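PDB 2GS5: YqgE/AlgH family protein from Corynebacterium diphtheriae NCTC 13129, which is of unknown function but belongs to the UPF0301 (AlgH) family and folds around a mixed beta sheet. Local coordinates for residues N13-G18 and W155-A160; Y45-V50 and A139-G144; A76-G81 and R133-H138; S87-G92 and L113-L118. One frame throughout, in Å; residues are numbered along the deposited sequence.

Contact 1. Residues N13-G18 and W155-A160; sequences NEPAPG and WFVAPA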
loop_
_atom_site.group_PDB
_atom_site.type_symbol
_atom_site.label_atom_id
_atom_site.label_comp_id
_atom_site.label_asym_id
_atom_site.label_seq_id
_atom_site.Cartn_x
_atom_site.Cartn_y
_atom_site.Cartn_z
ATOM N N ASN A 13 7.748 -2.027 -14.571
ATOM C CA ASN A 13 8.441 -1.943 -13.293
ATOM C C ASN A 13 8.331 -3.298 -12.608
ATOM O O ASN A 13 7.268 -3.914 -12.603
ATOM C CB ASN A 13 7.820 -0.872 -12.397
ATOM C CG ASN A 13 7.851 0.519 -13.011
ATOM O OD1 ASN A 13 6.858 1.256 -12.970
ATOM N ND2 ASN A 13 8.994 0.886 -13.584
ATOM N N GLU A 14 9.423 -3.771 -12.019
ATOM C CA GLU A 14 9.401 -5.072 -11.355
ATOM C C GLU A 14 8.811 -4.961 -9.953
ATOM O O GLU A 14 9.117 -4.022 -9.228
ATOM C CB GLU A 14 10.801 -5.672 -11.295
ATOM C CG GLU A 14 11.243 -6.267 -12.618
ATOM C CD GLU A 14 10.340 -7.403 -13.070
ATOM O OE1 GLU A 14 10.199 -8.393 -12.306
ATOM O OE2 GLU A 14 9.766 -7.299 -14.178
ATOM N N PRO A 15 7.948 -5.917 -9.582
ATOM C CA PRO A 15 7.447 -5.925 -8.212
ATOM C C PRO A 15 8.568 -5.983 -7.193
ATOM O O PRO A 15 9.536 -6.720 -7.371
ATOM C CB PRO A 15 6.618 -7.205 -8.146
ATOM C CG PRO A 15 6.245 -7.488 -9.540
ATOM C CD PRO A 15 7.374 -7.020 -10.370
ATOM N N ALA A 16 8.406 -5.215 -6.127
ATOM C CA ALA A 16 9.375 -5.153 -5.045
ATOM C C ALA A 16 8.708 -4.414 -3.890
ATOM O O ALA A 16 7.725 -3.693 -4.091
ATOM C CB ALA A 16 10.629 -4.416 -5.498
ATOM N N PRO A 17 9.236 -4.574 -2.668
ATOM C CA PRO A 17 8.668 -3.797 -1.584
ATOM C C PRO A 17 8.687 -2.309 -1.909
ATOM O O PRO A 17 9.675 -1.809 -2.468
ATOM C CB PRO A 17 9.587 -4.118 -0.401
ATOM C CG PRO A 17 10.139 -5.469 -0.725
ATOM C CD PRO A 17 10.344 -5.431 -2.212
ATOM N N GLY A 18 7.590 -1.626 -1.597
ATOM C CA GLY A 18 7.496 -0.198 -1.860
ATOM C C GLY A 18 6.856 0.140 -3.199
ATOM O O GLY A 18 6.577 1.308 -3.463
ATOM N N TRP A 155 -2.658 -6.150 -13.132
ATOM C CA TRP A 155 -2.035 -5.136 -12.297
ATOM C C TRP A 155 -1.049 -4.316 -13.097
ATOM O O TRP A 155 -0.424 -4.833 -14.020
ATOM C CB TRP A 155 -1.234 -5.784 -11.175
ATOM C CG TRP A 155 -1.962 -6.801 -10.387
ATOM C CD1 TRP A 155 -1.822 -8.147 -10.478
ATOM C CD2 TRP A 155 -2.941 -6.565 -9.376
ATOM N NE1 TRP A 155 -2.648 -8.769 -9.588
ATOM C CE2 TRP A 155 -3.354 -7.818 -8.901
ATOM C CE3 TRP A 155 -3.509 -5.411 -8.824
ATOM C CZ2 TRP A 155 -4.317 -7.955 -7.906
ATOM C CZ3 TRP A 155 -4.464 -5.554 -7.826
ATOM C CH2 TRP A 155 -4.855 -6.813 -7.379
ATOM N N PHE A 156 -0.912 -3.047 -12.724
ATOM C CA PHE A 156 0.171 -2.201 -13.195
ATOM C C PHE A 156 1.050 -1.886 -11.989
ATOM O O PHE A 156 0.564 -1.420 -10.960
ATOM C CB PHE A 156 -0.368 -0.919 -13.836
ATOM C CG PHE A 156 0.700 -0.036 -14.422
ATOM C CD1 PHE A 156 1.156 -0.231 -15.714
ATOM C CD2 PHE A 156 1.251 0.993 -13.672
ATOM C CE1 PHE A 156 2.137 0.592 -16.259
ATOM C CE2 PHE A 156 2.225 1.800 -14.202
ATOM C CZ PHE A 156 2.676 1.608 -15.483
ATOM N N VAL A 157 2.339 -2.168 -12.125
ATOM C CA VAL A 157 3.298 -1.983 -11.042
ATOM C C VAL A 157 3.867 -0.579 -11.120
ATOM O O VAL A 157 4.400 -0.189 -12.158
ATOM C CB VAL A 157 4.414 -3.019 -11.121
ATOM C CG1 VAL A 157 5.399 -2.879 -9.962
ATOM C CG2 VAL A 157 3.817 -4.389 -11.124
ATOM N N ALA A 158 3.729 0.181 -10.038
ATOM C CA ALA A 158 4.193 1.576 -9.989
ATOM C C ALA A 158 4.815 1.896 -8.642
ATOM O O ALA A 158 4.471 1.288 -7.638
ATOM C CB ALA A 158 3.034 2.529 -10.239
ATOM N N PRO A 159 5.750 2.853 -8.620
ATOM C CA PRO A 159 6.261 3.262 -7.310
ATOM C C PRO A 159 5.186 3.904 -6.431
ATOM O O PRO A 159 4.387 4.709 -6.907
ATOM C CB PRO A 159 7.372 4.257 -7.638
ATOM C CG PRO A 159 7.241 4.571 -9.073
ATOM C CD PRO A 159 6.394 3.555 -9.738
ATOM N N ALA A 160 5.154 3.510 -5.157
ATOM C CA ALA A 160 4.282 4.145 -4.174
ATOM C C ALA A 160 4.908 5.457 -3.726
ATOM O O ALA A 160 6.139 5.590 -3.729
ATOM C CB ALA A 160 4.066 3.225 -2.970
HETATM O O HOH W 1 4.961 -1.227 -14.643
HETATM O O HOH W 2 8.141 3.563 -3.711
#

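Contact 2. Residues Y45-V50 and A139-G144; sequences YATFGV and AEWAPG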
loop_
_atom_site.group_PDB
_atom_site.type_symbol
_atom_site.label_atom_id
_atom_site.label_comp_id
_atom_site.label_asym_id
_atom_site.label_seq_id
_atom_site.Cartn_x
_atom_site.Cartn_y
_atom_site.Cartn_z
ATOM N N TYR A 45 9.335 -17.194 -0.671
ATOM C CA TYR A 45 8.208 -17.785 0.034
ATOM C C TYR A 45 6.869 -17.310 -0.550
ATOM O O TYR A 45 6.012 -18.116 -0.899
ATOM C CB TYR A 45 8.304 -17.437 1.526
ATOM C CG TYR A 45 7.214 -18.038 2.368
ATOM C CD1 TYR A 45 7.269 -19.376 2.760
ATOM C CD2 TYR A 45 6.112 -17.279 2.757
ATOM C CE1 TYR A 45 6.252 -19.937 3.523
ATOM C CE2 TYR A 45 5.093 -17.833 3.518
ATOM C CZ TYR A 45 5.170 -19.157 3.898
ATOM O OH TYR A 45 4.164 -19.705 4.658
ATOM N N ALA A 46 6.696 -15.997 -0.649
ATOM C CA ALA A 46 5.468 -15.415 -1.223
ATOM C C ALA A 46 5.617 -13.913 -1.376
ATOM O O ALA A 46 6.636 -13.355 -0.994
ATOM C CB ALA A 46 4.276 -15.717 -0.340
ATOM N N THR A 47 4.599 -13.269 -1.946
ATOM C CA THR A 47 4.534 -11.819 -1.993
ATOM C C THR A 47 3.347 -11.406 -1.143
ATOM O O THR A 47 2.281 -12.015 -1.245
ATOM C CB THR A 47 4.333 -11.304 -3.421
ATOM O OG1 THR A 47 5.345 -11.866 -4.257
ATOM C CG2 THR A 47 4.408 -9.782 -3.486
ATOM N N PHE A 48 3.546 -10.402 -0.294
ATOM C CA PHE A 48 2.490 -9.901 0.586
ATOM C C PHE A 48 2.274 -8.434 0.342
ATOM O O PHE A 48 3.231 -7.694 0.099
ATOM C CB PHE A 48 2.884 -10.077 2.054
ATOM C CG PHE A 48 3.142 -11.507 2.439
ATOM C CD1 PHE A 48 2.142 -12.273 3.007
ATOM C CD2 PHE A 48 4.389 -12.082 2.221
ATOM C CE1 PHE A 48 2.387 -13.593 3.364
ATOM C CE2 PHE A 48 4.645 -13.399 2.573
ATOM C CZ PHE A 48 3.632 -14.151 3.147
ATOM N N GLY A 49 1.029 -7.988 0.447
ATOM C CA GLY A 49 0.719 -6.586 0.294
ATOM C C GLY A 49 -0.483 -6.149 1.086
ATOM O O GLY A 49 -1.227 -6.983 1.599
ATOM N N VAL A 50 -0.616 -4.836 1.232
ATOM C CA VAL A 50 -1.811 -4.251 1.818
ATOM C C VAL A 50 -2.424 -3.216 0.868
ATOM O O VAL A 50 -1.755 -2.300 0.360
ATOM C CB VAL A 50 -1.538 -3.619 3.219
ATOM C CG1 VAL A 50 -1.215 -4.703 4.276
ATOM C CG2 VAL A 50 -0.445 -2.558 3.161
ATOM N N ALA A 139 -3.111 -9.135 1.530
ATOM C CA ALA A 139 -3.201 -9.910 0.297
ATOM C C ALA A 139 -1.904 -10.710 0.150
ATOM O O ALA A 139 -0.844 -10.258 0.562
ATOM C CB ALA A 139 -3.396 -8.985 -0.885
ATOM N N GLU A 140 -2.014 -11.915 -0.399
ATOM C CA GLU A 140 -0.856 -12.793 -0.592
ATOM C C GLU A 140 -0.870 -13.347 -2.006
ATOM O O GLU A 140 -1.936 -13.683 -2.532
ATOM C CB GLU A 140 -0.864 -13.963 0.415
ATOM C CG GLU A 140 0.380 -14.871 0.341
ATOM C CD GLU A 140 0.362 -16.067 1.302
ATOM O OE1 GLU A 140 -0.571 -16.189 2.113
ATOM O OE2 GLU A 140 1.286 -16.914 1.216
ATOM N N TRP A 141 0.315 -13.441 -2.606
ATOM C CA TRP A 141 0.524 -14.136 -3.879
ATOM C C TRP A 141 1.471 -15.296 -3.666
ATOM O O TRP A 141 2.566 -15.125 -3.118
ATOM C CB TRP A 141 1.112 -13.211 -4.950
ATOM C CG TRP A 141 0.131 -12.236 -5.469
ATOM C CD1 TRP A 141 -0.580 -12.328 -6.628
ATOM C CD2 TRP A 141 -0.305 -11.034 -4.825
ATOM N NE1 TRP A 141 -1.427 -11.254 -6.749
ATOM C CE2 TRP A 141 -1.284 -10.445 -5.656
ATOM C CE3 TRP A 141 0.037 -10.392 -3.632
ATOM C CZ2 TRP A 141 -1.912 -9.243 -5.337
ATOM C CZ3 TRP A 141 -0.602 -9.203 -3.310
ATOM C CH2 TRP A 141 -1.561 -8.640 -4.160
ATOM N N ALA A 142 1.059 -16.476 -4.109
ATOM C CA ALA A 142 1.958 -17.616 -4.135
ATOM C C ALA A 142 3.153 -17.312 -5.031
ATOM O O ALA A 142 3.080 -16.439 -5.896
ATOM C CB ALA A 142 1.234 -18.843 -4.647
ATOM N N PRO A 143 4.257 -18.047 -4.842
ATOM C CA PRO A 143 5.399 -17.895 -5.734
ATOM C C PRO A 143 4.997 -17.967 -7.199
ATOM O O PRO A 143 4.264 -18.871 -7.587
ATOM C CB PRO A 143 6.274 -19.093 -5.378
ATOM C CG PRO A 143 5.953 -19.388 -3.968
ATOM C CD PRO A 143 4.506 -19.048 -3.791
ATOM N N GLY A 144 5.460 -17.008 -7.991
ATOM C CA GLY A 144 5.182 -16.979 -9.425
ATOM C C GLY A 144 3.814 -16.443 -9.827
ATOM O O GLY A 144 3.591 -16.124 -10.994
HETATM O O HOH W 3 2.856 -18.628 -0.710
#

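Contact 3. Residues A76-G81 and R133-H138; sequences ALYIGG and RLFAGH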
loop_
_atom_site.group_PDB
_atom_site.type_symbol
_atom_site.label_atom_id
_atom_site.label_comp_id
_atom_site.label_asym_id
_atom_site.label_seq_id
_atom_site.Cartn_x
_atom_site.Cartn_y
_atom_site.Cartn_z
ATOM N N ALA A 76 -8.608 5.458 11.369
ATOM C CA ALA A 76 -9.415 4.258 11.235
ATOM C C ALA A 76 -8.534 3.182 10.627
ATOM O O ALA A 76 -7.596 3.483 9.887
ATOM C CB ALA A 76 -10.603 4.514 10.310
ATOM N N LEU A 77 -8.848 1.931 10.933
ATOM C CA LEU A 77 -8.198 0.822 10.264
ATOM C C LEU A 77 -8.608 0.847 8.796
ATOM O O LEU A 77 -9.783 1.077 8.466
ATOM C CB LEU A 77 -8.608 -0.510 10.888
ATOM C CG LEU A 77 -8.107 -0.784 12.311
ATOM C CD1 LEU A 77 -8.646 -2.126 12.819
ATOM C CD2 LEU A 77 -6.597 -0.762 12.346
ATOM N N TYR A 78 -7.628 0.612 7.928
ATOM C CA TYR A 78 -7.884 0.382 6.514
ATOM C C TYR A 78 -7.930 -1.131 6.300
ATOM O O TYR A 78 -7.297 -1.883 7.044
ATOM C CB TYR A 78 -6.796 1.058 5.665
ATOM C CG TYR A 78 -7.092 2.540 5.432
ATOM C CD1 TYR A 78 -7.260 3.408 6.501
ATOM C CD2 TYR A 78 -7.210 3.059 4.144
ATOM C CE1 TYR A 78 -7.547 4.741 6.306
ATOM C CE2 TYR A 78 -7.505 4.405 3.936
ATOM C CZ TYR A 78 -7.658 5.241 5.022
ATOM O OH TYR A 78 -7.952 6.589 4.821
ATOM N N ILE A 79 -8.693 -1.573 5.308
ATOM C CA ILE A 79 -8.813 -3.000 5.011
ATOM C C ILE A 79 -7.673 -3.351 4.072
ATOM O O ILE A 79 -7.677 -2.968 2.901
ATOM C CB ILE A 79 -10.158 -3.330 4.371
ATOM C CG1 ILE A 79 -11.289 -2.890 5.298
ATOM C CG2 ILE A 79 -10.256 -4.847 4.083
ATOM C CD1 ILE A 79 -11.334 -3.666 6.585
ATOM N N GLY A 80 -6.670 -4.035 4.599
ATOM C CA GLY A 80 -5.488 -4.365 3.816
ATOM C C GLY A 80 -5.674 -5.476 2.808
ATOM O O GLY A 80 -4.978 -5.532 1.797
ATOM N N GLY A 81 -6.628 -6.363 3.067
ATOM C CA GLY A 81 -6.849 -7.500 2.198
ATOM C C GLY A 81 -7.718 -8.542 2.863
ATOM O O GLY A 81 -8.141 -8.383 4.014
ATOM N N ARG A 133 -0.273 4.646 8.847
ATOM C CA ARG A 133 -1.613 4.112 8.637
ATOM C C ARG A 133 -1.611 2.643 9.023
ATOM O O ARG A 133 -0.608 1.951 8.831
ATOM C CB ARG A 133 -2.011 4.280 7.168
ATOM C CG ARG A 133 -3.444 3.866 6.839
ATOM C CD ARG A 133 -4.026 4.711 5.722
ATOM N NE ARG A 133 -4.318 6.061 6.196
ATOM C CZ ARG A 133 -4.629 7.090 5.413
ATOM N NH1 ARG A 133 -4.673 6.942 4.100
ATOM N NH2 ARG A 133 -4.875 8.279 5.965
ATOM N N LEU A 134 -2.729 2.191 9.578
ATOM C CA LEU A 134 -2.870 0.812 10.058
ATOM C C LEU A 134 -3.818 0.034 9.163
ATOM O O LEU A 134 -4.876 0.528 8.784
ATOM C CB LEU A 134 -3.382 0.796 11.497
ATOM C CG LEU A 134 -2.401 1.378 12.513
ATOM C CD1 LEU A 134 -3.045 1.530 13.873
ATOM C CD2 LEU A 134 -1.164 0.502 12.634
ATOM N N PHE A 135 -3.430 -1.199 8.852
ATOM C CA PHE A 135 -4.171 -2.044 7.924
ATOM C C PHE A 135 -4.539 -3.366 8.552
ATOM O O PHE A 135 -3.680 -4.063 9.079
ATOM C CB PHE A 135 -3.343 -2.301 6.670
ATOM C CG PHE A 135 -2.932 -1.044 5.979
ATOM C CD1 PHE A 135 -3.701 -0.505 4.957
ATOM C CD2 PHE A 135 -1.794 -0.355 6.398
ATOM C CE1 PHE A 135 -3.349 0.684 4.347
ATOM C CE2 PHE A 135 -1.427 0.825 5.778
ATOM C CZ PHE A 135 -2.202 1.349 4.759
ATOM N N ALA A 136 -5.824 -3.702 8.481
ATOM C CA ALA A 136 -6.343 -4.975 8.968
ATOM C C ALA A 136 -6.424 -5.930 7.791
ATOM O O ALA A 136 -7.088 -5.635 6.797
ATOM C CB ALA A 136 -7.730 -4.775 9.597
ATOM N N GLY A 137 -5.732 -7.056 7.888
ATOM C CA GLY A 137 -5.722 -8.046 6.825
ATOM C C GLY A 137 -4.694 -7.721 5.768
ATOM O O GLY A 137 -4.121 -6.628 5.748
ATOM N N HIS A 138 -4.450 -8.676 4.882
ATOM C CA HIS A 138 -3.499 -8.486 3.804
ATOM C C HIS A 138 -3.848 -9.364 2.615
ATOM O O HIS A 138 -4.771 -10.178 2.677
ATOM C CB HIS A 138 -2.083 -8.803 4.287
ATOM C CG HIS A 138 -1.892 -10.231 4.664
ATOM N ND1 HIS A 138 -1.469 -11.194 3.777
ATOM C CD2 HIS A 138 -2.102 -10.870 5.838
ATOM C CE1 HIS A 138 -1.404 -12.359 4.395
ATOM N NE2 HIS A 138 -1.784 -12.191 5.646
HETATM O O HOH W 4 -4.881 3.960 10.245
#

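Contact 4. Residues S87-G92 and L113-L118; sequences SVVGVG and LVMVNL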
loop_
_atom_site.group_PDB
_atom_site.type_symbol
_atom_site.label_atom_id
_atom_site.label_comp_id
_atom_site.label_asym_id
_atom_site.label_seq_id
_atom_site.Cartn_x
_atom_site.Cartn_y
_atom_site.Cartn_z
ATOM N N SER A 87 -5.460 -9.325 12.063
ATOM C CA SER A 87 -4.067 -8.947 12.216
ATOM C C SER A 87 -3.836 -7.582 11.582
ATOM O O SER A 87 -4.386 -7.272 10.526
ATOM C CB SER A 87 -3.169 -10.009 11.608
ATOM O OG SER A 87 -3.343 -11.237 12.303
ATOM N N VAL A 88 -3.044 -6.754 12.255
ATOM C CA VAL A 88 -2.834 -5.365 11.848
ATOM C C VAL A 88 -1.362 -5.111 11.510
ATOM O O VAL A 88 -0.484 -5.554 12.269
ATOM C CB VAL A 88 -3.296 -4.417 12.966
ATOM C CG1 VAL A 88 -3.049 -2.954 12.588
ATOM C CG2 VAL A 88 -4.769 -4.646 13.262
ATOM N N VAL A 89 -1.137 -4.425 10.389
ATOM C CA VAL A 89 0.166 -3.980 9.872
ATOM C C VAL A 89 0.203 -2.456 9.992
ATOM O O VAL A 89 -0.785 -1.799 9.698
ATOM C CB VAL A 89 0.315 -4.325 8.330
ATOM C CG1 VAL A 89 1.551 -3.641 7.699
ATOM C CG2 VAL A 89 0.363 -5.805 8.112
ATOM N N GLY A 90 1.340 -1.893 10.391
ATOM C CA GLY A 90 1.542 -0.434 10.330
ATOM C C GLY A 90 2.505 -0.087 9.210
ATOM O O GLY A 90 3.590 -0.669 9.128
ATOM N N VAL A 91 2.107 0.852 8.356
ATOM C CA VAL A 91 2.991 1.402 7.340
ATOM C C VAL A 91 3.219 2.880 7.665
ATOM O O VAL A 91 2.263 3.643 7.820
ATOM C CB VAL A 91 2.414 1.259 5.922
ATOM C CG1 VAL A 91 3.402 1.800 4.902
ATOM C CG2 VAL A 91 2.116 -0.209 5.606
ATOM N N GLY A 92 4.481 3.274 7.780
ATOM C CA GLY A 92 4.841 4.644 8.093
ATOM C C GLY A 92 5.614 5.319 6.983
ATOM O O GLY A 92 6.103 4.674 6.052
ATOM N N LEU A 113 9.132 4.866 2.888
ATOM C CA LEU A 113 8.087 3.981 3.363
ATOM C C LEU A 113 8.696 2.887 4.211
ATOM O O LEU A 113 9.691 2.282 3.825
ATOM C CB LEU A 113 7.323 3.374 2.187
ATOM C CG LEU A 113 6.646 4.390 1.278
ATOM C CD1 LEU A 113 5.909 3.675 0.148
ATOM C CD2 LEU A 113 5.696 5.280 2.058
ATOM N N VAL A 114 8.085 2.634 5.365
ATOM C CA VAL A 114 8.554 1.626 6.293
ATOM C C VAL A 114 7.391 0.828 6.860
ATOM O O VAL A 114 6.272 1.318 6.933
ATOM C CB VAL A 114 9.306 2.258 7.500
ATOM C CG1 VAL A 114 10.656 2.799 7.071
ATOM C CG2 VAL A 114 8.449 3.342 8.178
HETATM N N MSE A 115 7.663 -0.417 7.232
HETATM C CA MSE A 115 6.745 -1.165 8.087
HETATM C C MSE A 115 7.133 -0.886 9.544
HETATM O O MSE A 115 8.299 -1.027 9.915
HETATM C CB MSE A 115 6.799 -2.667 7.764
HETATM C CG MSE A 115 5.811 -3.162 6.700
HETATM SE SE MSE A 115 5.703 -5.087 6.948
HETATM C CE MSE A 115 7.605 -5.549 6.897
ATOM N N VAL A 116 6.157 -0.484 10.359
ATOM C CA VAL A 116 6.389 -0.146 11.761
ATOM C C VAL A 116 6.065 -1.361 12.607
ATOM O O VAL A 116 4.982 -1.932 12.487
ATOM C CB VAL A 116 5.489 1.022 12.214
ATOM C CG1 VAL A 116 5.744 1.372 13.675
ATOM C CG2 VAL A 116 5.706 2.245 11.320
ATOM N N ASN A 117 7.010 -1.771 13.443
ATOM C CA ASN A 117 6.765 -2.846 14.373
ATOM C C ASN A 117 5.834 -2.357 15.467
ATOM O O ASN A 117 6.209 -1.497 16.263
ATOM C CB ASN A 117 8.081 -3.341 14.973
ATOM C CG ASN A 117 7.923 -4.627 15.733
ATOM O OD1 ASN A 117 6.997 -4.790 16.535
ATOM N ND2 ASN A 117 8.841 -5.561 15.494
ATOM N N LEU A 118 4.611 -2.895 15.507
ATOM C CA LEU A 118 3.593 -2.391 16.441
ATOM C C LEU A 118 3.826 -2.838 17.885
ATOM O O LEU A 118 3.080 -2.458 18.781
ATOM C CB LEU A 118 2.183 -2.756 15.966
ATOM C CG LEU A 118 1.776 -2.118 14.636
ATOM C CD1 LEU A 118 0.370 -2.553 14.203
ATOM C CD2 LEU A 118 1.889 -0.597 14.676
HETATM O O HOH W 5 3.457 -3.781 11.365
#

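Contact 1. Residues N13-G18 and W155-A160
The backbone of Asn13 meets Val157 through a shared water, showing how a loop can be held to a strand by solvent as well as by direct bonding. That water accepts from Asn13 N at 2.9 Å and donates to Val157 O at 2.8 Å, joining the N-H of the loop to the carbonyl of strand 155-159. The carbonyl of Asn13 turns onto the branch of Val157, its O lying 3.4 Å from CG1. With CG1 of Val157 anti to the backbone N (chi1 -178°), this methyl also reaches Glu14 O. Pro15 then lays its ring against the other methyl, Pro15 CG standing 4.2 Å from Val157 CG2, and helix 145-151 adds Leu146 and Ile150 to the same apolar patch. After Pro15 the loop swings clear of the strand and returns at Gly18, whose phi of 93° suits a residue without a side chain. Gly18 O accepts the N-H of Ala160 at 3.1 Å, the donor lying in the carbonyl plane. A second water donates to both Gly18 O and Ala160 O, while Ala160 CB sits 3.2 Å from Gly18 O. The loop is thus pinned at its two ends, by water at one and by a direct bond with a water beside it at the other. Backbone polarity and two waters, with no paired charges, carry the polar part of the contact just before strand 19-23.

Contact 2. Residues Y45-V50 and A139-G144
Ala139 opens the pairing with Gly49 by a reciprocal couple of backbone hydrogen bonds, each 2.9 Å long: Ala139 N to Gly49 O, and Gly49 N to Ala139 O. Next comes Glu140, in a non-hydrogen-bonded pair with Phe48. Its chi1 of -176° sets CG anti to the backbone N; the chain beyond is extended and lies beside the Phe48 side chain, pointing the same way. The carboxylate and ring planes are 23° apart, and Glu140 CD is 3.8 Å from Phe48 CE1. Farther out, Glu140 OE2 lies 3.6 Å from Ala46 CB and accepts a hydrogen bond from a water that also donates to Tyr45 O. Trp141 restores the bonded register: its N reaches Thr47 O at 2.8 Å, and its O accepts from Thr47 N at 3.0 Å. The indole brings its edge to Thr47 O, with CE3 3.7 Å away, and carries CZ3 to the side of the sheet where Gly49 has no side chain. Trp141 NE1 is bonded to Glu149, and Thr47 OG1 to His42. Beyond the strand, Pro143 CG presses to 3.3 Å from Tyr45 O, just before Gly144 takes the N-cap position of helix 145-151. Strands 47-51 and 129-141 here form a regular antiparallel pair inside a mixed sheet, with tryptophan and threonine on the face covered by helix 145-151 and phenylalanine and glutamate on the other.

Contact 3. Residues A76-G81 and R133-H138
Tyr78 offers a flat ring, and Arg133 lies over one face of it, a clear case of shape matching between two long side chains. Arg133 CD stands above the centre of the ring, 3.5 Å from its centroid. The guanidinium continues outward with its plane only 4° from that of the ring, so that Tyr78 OH comes over the middle of the guanidinium; Arg133 NH2 also bonds to Ala167 O. At the root of the same tyrosine, Tyr78 CB fits against the Phe135 ring, 3.5 Å from CD1. Leu77 reaches across with one methyl, CD2, which packs 3.7 Å from Leu134 CB. Where the strands end, the bumps give way to bare backbone: Gly80 CA approaches Phe135 CB at 4.1 Å and also faces Gly137 O, leaving no room there for a side chain. Parallel-strand bonds hold the surfaces in register, Tyr78 N to Leu134 O at 2.9 Å and Ala136 N to Tyr78 O at 2.7 Å. A third, from Gly80 N to Ala136 O, has its donor 44° above the carbonyl plane, and beyond it the backbones close in toward Gly81 and His138. This is a parallel pair of strands, 76-79 with 129-141, in a mixed sheet whose shared long strand turns a corner at Gly137.

Contact 4. Residues S87-G92 and L113-L118
Gly92 and Val114 form a hydrogen-bonded pair in an antiparallel segment of the mixed sheet, where the axes of strands 87-92 and 113-116 come within 4.4 Å and run at 148° to each other. Gly92 N bonds to Val114 O at 2.8 Å, and Val114 N returns to Gly92 O. Val116 N reaches Gly90 O from a position 42° above the carbonyl plane, and a water spans Gly90 N and Val116 O. Side chains exploit the bare glycines. Val116 CG2 lies 3.9 Å from Gly92 N. At Val114, chi1 of -72° puts CG1 anti to the carbonyl carbon and leaves CG2 between that carbon and the backbone N, 3.4 Å from Gly92 O. On the other face Val91 CG1 sits 3.5 Å from Val114 O, and Val89 CG1 loosely meets CG of Met115, a selenomethionine. Past the strand end, Leu118 points toward strand 87-94 and meets Val88 at about a right angle, with Leu134 of strand 129-141 against both. One methyl does the touching: Leu118 CD1 lies 3.8 Å from Val88 CG1 and 3.7 Å from Val88 O.

All four contacts reach one mixed sheet, and along the chain they are nested: contact 4 inside contact 3, contact 3 inside contact 2, and contact 2 inside contact 1. Strand 129-141 serves contacts 2 and 3, whose centres are about 16 Å apart, and strand 87-94 lies beside it, joining contact 4 to contact 3, centres about 10 Å apart, through probable backbone bonds such as Phe135 N to Val89 O. Contacts 1 and 3 have centres about 19 Å apart, on opposite sides of the chain's centre. Contact 1 nevertheless touches contact 2 through Trp155 and Trp141, and contact 4 through Ala160 and Leu113, so chain segments distant in sequence close into one compact body.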